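Local coordinates for protein extracellular sialidase/neuraminidase, putative (Aspergillus fumigatus, PDB 2XZI) that acts as a KDNase, a sialidase-fold hydrolase that probably releases terminal deaminated neuraminic acid from glycoconjugates, at residues A[150-156]-A[167-172]; A[71-75]-A[160-165]. All blocks are in the same frame, centred on the assembly; numbering follows the deposited sequence.

Contact 1: A[150-156]-A[167-172]; sequences RRHLYLT and KPVDLT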
loop_
_atom_site.group_PDB
_atom_site.type_symbol
_atom_site.label_atom_id
_atom_site.label_comp_id
_atom_site.label_asym_id
_atom_site.label_seq_id
_atom_site.Cartn_x
_atom_site.Cartn_y
_atom_site.Cartn_z
ATOM N N ARG A 150 15.864 -6.199 -15.392
ATOM C CA ARG A 150 15.809 -5.330 -14.202
ATOM C C ARG A 150 14.378 -5.009 -13.858
ATOM O O ARG A 150 13.471 -5.213 -14.669
ATOM C CB ARG A 150 16.587 -4.023 -14.394
ATOM C CG ARG A 150 16.001 -3.059 -15.428
ATOM C CD ARG A 150 16.891 -1.840 -15.667
ATOM N NE ARG A 150 17.031 -1.019 -14.460
ATOM C CZ ARG A 150 17.473 0.237 -14.415
ATOM N NH1 ARG A 150 17.830 0.881 -15.519
ATOM N NH2 ARG A 150 17.528 0.870 -13.258
ATOM N N ARG A 151 14.180 -4.523 -12.638
ATOM C CA ARG A 151 12.882 -3.988 -12.252
ATOM C C ARG A 151 12.708 -2.586 -12.836
ATOM O O ARG A 151 13.587 -1.718 -12.690
ATOM C CB ARG A 151 12.739 -4.007 -10.735
ATOM C CG ARG A 151 12.609 -5.417 -10.184
ATOM C CD ARG A 151 11.150 -5.818 -10.036
ATOM N NE ARG A 151 10.581 -5.178 -8.852
ATOM C CZ ARG A 151 9.335 -5.346 -8.423
ATOM N NH1 ARG A 151 8.482 -6.096 -9.117
ATOM N NH2 ARG A 151 8.954 -4.739 -7.311
ATOM N N HIS A 152 11.580 -2.375 -13.507
ATOM C CA HIS A 152 11.231 -1.072 -14.109
ATOM C C HIS A 152 10.260 -0.326 -13.223
ATOM O O HIS A 152 9.620 -0.927 -12.372
ATOM C CB HIS A 152 10.609 -1.264 -15.498
ATOM C CG HIS A 152 11.577 -1.751 -16.527
ATOM N ND1 HIS A 152 11.760 -1.105 -17.732
ATOM C CD2 HIS A 152 12.413 -2.818 -16.539
ATOM C CE1 HIS A 152 12.681 -1.741 -18.433
ATOM N NE2 HIS A 152 13.084 -2.790 -17.740
ATOM N N LEU A 153 10.188 0.983 -13.430
ATOM C CA LEU A 153 9.273 1.867 -12.742
ATOM C C LEU A 153 8.388 2.502 -13.789
ATOM O O LEU A 153 8.876 3.156 -14.722
ATOM C CB LEU A 153 10.046 2.951 -11.974
ATOM C CG LEU A 153 9.165 3.975 -11.246
ATOM C CD1 LEU A 153 8.628 3.340 -9.980
ATOM C CD2 LEU A 153 9.942 5.193 -10.898
ATOM N N TYR A 154 7.087 2.273 -13.650
ATOM C CA TYR A 154 6.080 2.774 -14.562
ATOM C C TYR A 154 5.151 3.770 -13.894
ATOM O O TYR A 154 4.947 3.731 -12.677
ATOM C CB TYR A 154 5.271 1.594 -15.067
ATOM C CG TYR A 154 5.871 0.903 -16.277
ATOM C CD1 TYR A 154 6.792 -0.146 -16.140
ATOM C CD2 TYR A 154 5.501 1.280 -17.562
ATOM C CE1 TYR A 154 7.307 -0.795 -17.262
ATOM C CE2 TYR A 154 6.025 0.624 -18.688
ATOM C CZ TYR A 154 6.927 -0.391 -18.534
ATOM O OH TYR A 154 7.427 -1.029 -19.655
ATOM N N LEU A 155 4.564 4.643 -14.706
ATOM C CA LEU A 155 3.560 5.585 -14.227
ATOM C C LEU A 155 2.344 5.582 -15.130
ATOM O O LEU A 155 2.463 5.739 -16.345
ATOM C CB LEU A 155 4.149 6.998 -14.146
ATOM C CG LEU A 155 3.203 8.102 -13.674
ATOM C CD1 LEU A 155 2.764 7.916 -12.207
ATOM C CD2 LEU A 155 3.848 9.478 -13.877
ATOM N N THR A 156 1.177 5.395 -14.524
ATOM C CA THR A 156 -0.093 5.609 -15.213
ATOM C C THR A 156 -0.888 6.642 -14.419
ATOM O O THR A 156 -0.573 6.941 -13.254
ATOM C CB THR A 156 -0.861 4.282 -15.397
ATOM O OG1 THR A 156 -2.152 4.552 -15.968
ATOM C CG2 THR A 156 -1.050 3.561 -14.071
ATOM N N LYS A 167 -2.076 4.127 -20.710
ATOM C CA LYS A 167 -1.077 3.068 -20.867
ATOM C C LYS A 167 0.146 3.464 -20.037
ATOM O O LYS A 167 0.644 4.581 -20.184
ATOM C CB LYS A 167 -0.660 2.894 -22.325
ATOM C CG LYS A 167 0.342 1.763 -22.512
ATOM C CD LYS A 167 0.418 1.316 -23.966
ATOM C CE LYS A 167 1.817 0.846 -24.315
ATOM N NZ LYS A 167 2.733 1.991 -24.553
ATOM N N PRO A 168 0.607 2.562 -19.150
ATOM C CA PRO A 168 1.725 2.972 -18.292
ATOM C C PRO A 168 2.968 3.376 -19.076
ATOM O O PRO A 168 3.317 2.718 -20.062
ATOM C CB PRO A 168 1.993 1.727 -17.448
ATOM C CG PRO A 168 0.672 0.993 -17.425
ATOM C CD PRO A 168 0.122 1.208 -18.813
ATOM N N VAL A 169 3.596 4.462 -18.637
ATOM C CA VAL A 169 4.808 4.980 -19.251
ATOM C C VAL A 169 6.021 4.563 -18.418
ATOM O O VAL A 169 6.024 4.668 -17.187
ATOM C CB VAL A 169 4.783 6.508 -19.380
ATOM C CG1 VAL A 169 6.091 7.023 -20.038
ATOM C CG2 VAL A 169 3.575 6.949 -20.206
ATOM N N ASP A 170 7.065 4.110 -19.096
ATOM C CA ASP A 170 8.267 3.601 -18.430
ATOM C C ASP A 170 9.185 4.772 -18.049
ATOM O O ASP A 170 9.706 5.477 -18.915
ATOM C CB ASP A 170 8.960 2.554 -19.324
ATOM C CG ASP A 170 10.079 1.819 -18.622
ATOM O OD1 ASP A 170 10.612 2.354 -17.637
ATOM O OD2 ASP A 170 10.425 0.710 -19.055
ATOM N N LEU A 171 9.336 4.993 -16.746
ATOM C CA LEU A 171 10.130 6.101 -16.228
ATOM C C LEU A 171 11.435 5.638 -15.600
ATOM O O LEU A 171 12.105 6.433 -14.931
ATOM C CB LEU A 171 9.321 6.969 -15.259
ATOM C CG LEU A 171 8.128 7.731 -15.857
ATOM C CD1 LEU A 171 7.543 8.716 -14.849
ATOM C CD2 LEU A 171 8.526 8.477 -17.130
ATOM N N THR A 172 11.811 4.388 -15.856
ATOM C CA THR A 172 13.002 3.768 -15.252
ATOM C C THR A 172 14.262 4.587 -15.474
ATOM O O THR A 172 15.007 4.840 -14.525
ATOM C CB THR A 172 13.219 2.357 -15.802
ATOM O OG1 THR A 172 12.037 1.589 -15.575
ATOM C CG2 THR A 172 14.367 1.634 -15.098
HETATM O O HOH W 1 9.879 0.301 -21.684
#
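One face of the Y154 ring carries D170: CB of D170 stands 3.9 Å from the ring centroid, a CH-pi contact, while P168 CB approaches Y154 CD2 obliquely. H152 is met at its edge. Its ND1 donates to D170 OD2 over 2.6 Å, the acceptor lying near the imidazole plane and on the syn side of the carboxylate. Farther along, the CG2 methyl of T172 sits over the centre of one R150 guanidinium face, 3.5 Å from CZ of R150. Behind these groups runs an antiparallel ladder, with L155 and V169 as the hydrogen-bonded pair and Y154 and D170 as the non-hydrogen-bonded one. L171 N continues it to L153 O, and L155 CB packs on L171 CD1. With CG anti to the backbone N (chi1 -171°), D170 divides its carboxylate: OD2 takes H152, while OD1 accepts from T172 N, two residues on, an Asx turn, and from T172 OG1, 2.6 Å from D170 OD1. That hydroxyl oxygen in turn accepts L153 N. A water also donates to D170 OD2. Since H152 NE2 is bonded to the carbonyl of W147, both ring nitrogens have acceptors, consistent with an imidazolium paired with the D170 carboxylate.

Contact 2: A[71-75]-A[160-165]; sequences VYKRT and DDGNTW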
loop_
_atom_site.group_PDB
_atom_site.type_symbol
_atom_site.label_atom_id
_atom_site.label_comp_id
_atom_site.label_asym_id
_atom_site.label_seq_id
_atom_site.Cartn_x
_atom_site.Cartn_y
_atom_site.Cartn_z
ATOM N N VAL A 71 -4.826 -4.774 -10.585
ATOM C CA VAL A 71 -6.289 -4.722 -10.593
ATOM C C VAL A 71 -6.801 -3.680 -9.605
ATOM O O VAL A 71 -6.046 -3.182 -8.771
ATOM C CB VAL A 71 -6.920 -6.132 -10.337
ATOM C CG1 VAL A 71 -6.523 -7.097 -11.468
ATOM C CG2 VAL A 71 -6.559 -6.687 -8.943
ATOM N N TYR A 72 -8.081 -3.330 -9.709
ATOM C CA TYR A 72 -8.658 -2.348 -8.821
ATOM C C TYR A 72 -10.173 -2.451 -8.731
ATOM O O TYR A 72 -10.817 -3.086 -9.586
ATOM C CB TYR A 72 -8.242 -0.933 -9.233
ATOM C CG TYR A 72 -8.912 -0.353 -10.463
ATOM C CD1 TYR A 72 -8.568 -0.775 -11.738
ATOM C CD2 TYR A 72 -9.854 0.663 -10.344
ATOM C CE1 TYR A 72 -9.155 -0.213 -12.865
ATOM C CE2 TYR A 72 -10.458 1.228 -11.475
ATOM C CZ TYR A 72 -10.095 0.795 -12.730
ATOM O OH TYR A 72 -10.672 1.334 -13.869
ATOM N N LYS A 73 -10.715 -1.813 -7.705
ATOM C CA LYS A 73 -12.147 -1.564 -7.592
ATOM C C LYS A 73 -12.363 -0.135 -7.168
ATOM O O LYS A 73 -11.560 0.435 -6.439
ATOM C CB LYS A 73 -12.773 -2.480 -6.546
ATOM C CG LYS A 73 -12.830 -3.947 -6.924
ATOM C CD LYS A 73 -13.520 -4.750 -5.846
ATOM C CE LYS A 73 -13.701 -6.165 -6.328
ATOM N NZ LYS A 73 -14.575 -6.953 -5.448
ATOM N N ARG A 74 -13.462 0.454 -7.616
ATOM C CA ARG A 74 -13.879 1.762 -7.137
ATOM C C ARG A 74 -15.188 1.621 -6.389
ATOM O O ARG A 74 -15.960 0.701 -6.653
ATOM C CB ARG A 74 -14.152 2.708 -8.313
ATOM C CG ARG A 74 -13.126 2.683 -9.441
ATOM C CD ARG A 74 -13.413 3.848 -10.390
ATOM N NE ARG A 74 -14.774 3.795 -10.940
ATOM C CZ ARG A 74 -15.410 4.833 -11.481
ATOM N NH1 ARG A 74 -14.849 6.031 -11.530
ATOM N NH2 ARG A 74 -16.643 4.682 -11.956
ATOM N N THR A 75 -15.469 2.556 -5.499
ATOM C CA THR A 75 -16.827 2.728 -5.030
ATOM C C THR A 75 -17.719 3.196 -6.178
ATOM O O THR A 75 -17.283 3.956 -7.061
ATOM C CB THR A 75 -16.914 3.665 -3.801
ATOM O OG1 THR A 75 -16.363 4.958 -4.111
ATOM C CG2 THR A 75 -16.149 3.038 -2.644
ATOM N N ASP A 160 -10.342 10.738 -14.831
ATOM C CA ASP A 160 -11.797 10.570 -14.718
ATOM C C ASP A 160 -12.185 9.775 -13.469
ATOM O O ASP A 160 -13.032 8.871 -13.512
ATOM C CB ASP A 160 -12.369 9.948 -15.998
ATOM C CG ASP A 160 -11.754 8.597 -16.335
ATOM O OD1 ASP A 160 -10.963 8.051 -15.527
ATOM O OD2 ASP A 160 -12.059 8.062 -17.435
ATOM N N ASP A 161 -11.523 10.130 -12.360
ATOM C CA ASP A 161 -11.859 9.611 -11.031
ATOM C C ASP A 161 -11.673 8.078 -10.978
ATOM O O ASP A 161 -12.437 7.355 -10.297
ATOM C CB ASP A 161 -13.292 10.059 -10.662
ATOM C CG ASP A 161 -13.477 10.329 -9.177
ATOM O OD1 ASP A 161 -12.483 10.585 -8.459
ATOM O OD2 ASP A 161 -14.650 10.316 -8.714
ATOM N N GLY A 162 -10.648 7.585 -11.675
ATOM C CA GLY A 162 -10.315 6.161 -11.662
ATOM C C GLY A 162 -11.053 5.301 -12.665
ATOM O O GLY A 162 -10.839 4.086 -12.727
ATOM N N ASN A 163 -11.939 5.908 -13.458
ATOM C CA ASN A 163 -12.705 5.103 -14.419
ATOM C C ASN A 163 -11.828 4.461 -15.509
ATOM O O ASN A 163 -12.016 3.293 -15.881
ATOM C CB ASN A 163 -13.831 5.930 -15.042
ATOM C CG ASN A 163 -14.848 5.069 -15.755
ATOM O OD1 ASN A 163 -15.247 4.025 -15.249
ATOM N ND2 ASN A 163 -15.277 5.508 -16.939
ATOM N N THR A 164 -10.859 5.226 -16.002
ATOM C CA THR A 164 -9.913 4.711 -16.974
ATOM C C THR A 164 -8.507 5.201 -16.654
ATOM O O THR A 164 -8.319 6.213 -15.965
ATOM C CB THR A 164 -10.258 5.133 -18.417
ATOM O OG1 THR A 164 -10.144 6.550 -18.523
ATOM C CG2 THR A 164 -11.680 4.697 -18.823
ATOM N N TRP A 165 -7.546 4.462 -17.187
ATOM C CA TRP A 165 -6.119 4.635 -16.917
ATOM C C TRP A 165 -5.323 4.699 -18.211
ATOM O O TRP A 165 -5.591 3.959 -19.153
ATOM C CB TRP A 165 -5.625 3.446 -16.068
ATOM C CG TRP A 165 -6.275 3.471 -14.740
ATOM C CD1 TRP A 165 -7.459 2.862 -14.386
ATOM C CD2 TRP A 165 -5.852 4.219 -13.603
ATOM N NE1 TRP A 165 -7.772 3.165 -13.087
ATOM C CE2 TRP A 165 -6.802 3.998 -12.581
ATOM C CE3 TRP A 165 -4.752 5.047 -13.338
ATOM C CZ2 TRP A 165 -6.696 4.593 -11.306
ATOM C CZ3 TRP A 165 -4.637 5.636 -12.076
ATOM C CH2 TRP A 165 -5.612 5.406 -11.076
#
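Y72 and R74, neighbours on one side of strand 68-74, meet an Asp box, the S-x-D-x-G-x-T-W signature running from S158 to W165. Its aspartate, D160, opens a type I' turn and folds back on the loop, OD1 accepting T164 N (2.9 Å) and OD2 accepting T164 OG1. D161 offers its carbonyl to R74: NH1 of R74 lies 3.0 Å from D161 O, which is in the guanidinium plane, although the donor stands well above the carbonyl plane. Bent at chi3 (-58°), R74 turns this end to the turn while NH2 forms a salt bridge with E89; the D161 carboxylate itself is held by R50, T46 and T48. G162, at a positive phi of 86°, presents only backbone, and R74 CD passes 3.5 Å from G162 O. N163 lays OD1 over one face of the guanidinium, toward its rim, and also bonds R92. Y72 OH lies 3.0 Å from G162 O and 3.1 Å from N163 O. W165 then sets its pyrrole edge on the face of Y72, a T-shaped pair with planes at 80° and NE1 of W165 3.3 Å from Y72 CZ; the same NE1 bonds G162 O weakly. The loop thus packs on the face of the sheet that carries Y72 and R74, where strand 68-74 is flanked by strands 51-58 and 92-93, and W165 also touches T156 and S158 of strand 152-158.

Overall arrangement
Followed from the N terminus, the chain lays down 71-75 in the third strand of one blade of the sialidase beta-propeller, then finishes that blade with strand 92-93 and lays down the first two strands of the next before reaching 150-156. Contact 1 closes a short loop there, pairing the third strand with the outermost one, 169-170. The connection between those strands contains 160-165, which reaches back across 84 intervening residues to make contact 2. The two contacts therefore cross: one completes a blade, the other joins it to its predecessor. Their centres are 19 Å apart, yet they touch where T156 OG1 meets W165 CB at 3.6 Å, so the hairpin of contact 1 runs directly into the Asp box of contact 2.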